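Local structure of Cel44C (Paenibacillus polymyxa, 2YIH) at residues D33-E38 / Y400-Y405. The protein cleaves the beta-1,4-glucan backbone of xyloglucan, and probably cellulose, as an endo-acting family 44 glycoside hydrolase. The protein carries 8 engineered substitutions. Numbering follows the deposited sequence.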
loop_
_atom_site.group_PDB
_atom_site.type_symbol
_atom_site.label_atom_id
_atom_site.label_comp_id
_atom_site.label_asym_id
_atom_site.label_seq_id
_atom_site.Cartn_x
_atom_site.Cartn_y
_atom_site.Cartn_z
ATOM N N ASP A 33 -4.130 -11.473 -0.869
ATOM C CA ASP A 33 -4.618 -11.897 0.436
ATOM C C ASP A 33 -3.598 -12.781 1.149
ATOM O O ASP A 33 -2.921 -13.590 0.512
ATOM C CB ASP A 33 -5.961 -12.626 0.305
ATOM C CG ASP A 33 -7.039 -11.728 -0.260
ATOM O OD1 ASP A 33 -7.129 -10.564 0.185
ATOM O OD2 ASP A 33 -7.816 -12.220 -1.086
ATOM N N LEU A 34 -3.481 -12.631 2.464
ATOM C CA LEU A 34 -2.532 -13.443 3.258
ATOM C C LEU A 34 -3.252 -14.653 3.869
ATOM O O LEU A 34 -3.941 -15.386 3.143
ATOM C CB LEU A 34 -1.798 -12.565 4.298
ATOM C CG LEU A 34 -1.026 -11.387 3.672
ATOM C CD1 LEU A 34 -0.352 -10.490 4.743
ATOM C CD2 LEU A 34 0.046 -11.881 2.694
ATOM N N ALA A 35 -3.169 -14.843 5.185
ATOM C CA ALA A 35 -3.798 -16.029 5.787
ATOM C C ALA A 35 -5.310 -15.954 5.814
ATOM O O ALA A 35 -5.995 -16.988 5.671
ATOM C CB ALA A 35 -3.250 -16.280 7.186
ATOM N N GLY A 36 -5.837 -14.740 5.900
ATOM C CA GLY A 36 -7.282 -14.542 5.865
ATOM C C GLY A 36 -7.859 -14.135 7.198
ATOM O O GLY A 36 -9.052 -13.836 7.295
ATOM N N ASP A 37 -7.035 -14.132 8.241
ATOM C CA ASP A 37 -7.502 -13.703 9.545
ATOM C C ASP A 37 -6.782 -12.444 10.026
ATOM O O ASP A 37 -6.701 -12.149 11.230
ATOM C CB ASP A 37 -7.442 -14.833 10.572
ATOM C CG ASP A 37 -6.046 -15.392 10.773
ATOM O OD1 ASP A 37 -5.083 -15.055 10.051
ATOM O OD2 ASP A 37 -5.897 -16.167 11.736
ATOM N N GLU A 38 -6.314 -11.641 9.071
ATOM C CA GLU A 38 -5.610 -10.415 9.441
ATOM C C GLU A 38 -6.594 -9.272 9.671
ATOM O O GLU A 38 -6.175 -8.193 10.083
ATOM C CB GLU A 38 -4.653 -10.017 8.304
ATOM C CG GLU A 38 -3.400 -10.926 8.108
ATOM C CD GLU A 38 -3.681 -12.163 7.305
ATOM O OE1 GLU A 38 -4.746 -12.256 6.645
ATOM O OE2 GLU A 38 -2.843 -13.058 7.360
ATOM N N TYR A 400 5.430 -13.918 9.447
ATOM C CA TYR A 400 5.711 -12.790 10.354
ATOM C C TYR A 400 5.104 -11.471 9.872
ATOM O O TYR A 400 4.792 -10.581 10.692
ATOM C CB TYR A 400 7.202 -12.694 10.680
ATOM C CG TYR A 400 7.618 -13.585 11.844
ATOM C CD1 TYR A 400 7.251 -13.272 13.150
ATOM C CD2 TYR A 400 8.308 -14.791 11.610
ATOM C CE1 TYR A 400 7.635 -14.069 14.228
ATOM C CE2 TYR A 400 8.705 -15.597 12.676
ATOM C CZ TYR A 400 8.320 -15.266 13.961
ATOM O OH TYR A 400 8.701 -16.067 15.024
ATOM N N VAL A 401 4.840 -11.354 8.562
ATOM C CA VAL A 401 4.036 -10.209 8.090
ATOM C C VAL A 401 2.602 -10.347 8.580
ATOM O O VAL A 401 2.009 -9.391 9.087
ATOM C CB VAL A 401 4.113 -10.064 6.548
ATOM C CG1 VAL A 401 3.148 -8.931 6.071
ATOM C CG2 VAL A 401 5.546 -9.725 6.163
ATOM N N SER A 402 2.035 -11.540 8.440
ATOM C CA SER A 402 0.679 -11.771 8.910
ATOM C C SER A 402 0.618 -11.520 10.412
ATOM O O SER A 402 -0.360 -10.965 10.891
ATOM C CB SER A 402 0.209 -13.188 8.563
ATOM O OG SER A 402 0.076 -13.356 7.151
ATOM N N ALA A 403 1.654 -11.926 11.146
ATOM C CA ALA A 403 1.692 -11.656 12.605
ATOM C C ALA A 403 1.573 -10.167 12.938
ATOM O O ALA A 403 0.791 -9.781 13.790
ATOM C CB ALA A 403 2.996 -12.219 13.260
ATOM N N ALA A 404 2.288 -9.341 12.190
ATOM C CA ALA A 404 2.256 -7.881 12.414
ATOM C C ALA A 404 0.850 -7.345 12.196
ATOM O O ALA A 404 0.355 -6.560 13.027
ATOM C CB ALA A 404 3.269 -7.160 11.501
ATOM N N TYR A 405 0.198 -7.744 11.097
ATOM C CA TYR A 405 -1.189 -7.290 10.889
ATOM C C TYR A 405 -2.097 -7.764 12.017
ATOM O O TYR A 405 -2.932 -7.007 12.493
ATOM C CB TYR A 405 -1.780 -7.730 9.528
ATOM C CG TYR A 405 -1.244 -6.898 8.380
ATOM C CD1 TYR A 405 -1.787 -5.631 8.088
ATOM C CD2 TYR A 405 -0.181 -7.367 7.611
ATOM C CE1 TYR A 405 -1.254 -4.837 7.049
ATOM C CE2 TYR A 405 0.340 -6.601 6.559
ATOM C CZ TYR A 405 -0.202 -5.331 6.296
ATOM O OH TYR A 405 0.341 -4.524 5.327
#
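Two flat groups lie at this contact, the Glu38 carboxylate and the Tyr405 ring; their planes stand 88° apart, but the two residues touch through aliphatic carbons, Glu38 CG 3.9 Å from Tyr405 CB. Val401 CG1, of the same helix one turn earlier, lies in plane at the ring edge, and from the loop Leu34 CD1 comes obliquely, 4.2 Å from Tyr405 CD2. In this TIM-barrel domain the contact joins the loop between the first two barrel strands, 29-30 and 42-45, to helix 399-409, which follows the last, 387-390. A bend at chi2 (82°) brings Glu38 CD back towards its own loop. There glutamate offers two acceptors to two neighbouring N-H groups: Ala35 N donates to OE2 and Gly36 N to OE1, each at 2.8 Å on the syn side. At Gly36's backbone angles, with phi positive, a CB would be jammed against the carbonyl oxygen of Ala35, so the turn calls for glycine. Leucine fits position 34 by its branched end: CD1 reaches Val401 CG1 at 4.1 Å, while Tyr390 of the last strand touches both. In the conformer given, Ser402 OG donates to Glu38 OE2 at 2.9 Å on the anti side, 28° out of the carboxylate plane, so OE2 takes Ala35 N and this hydroxyl together.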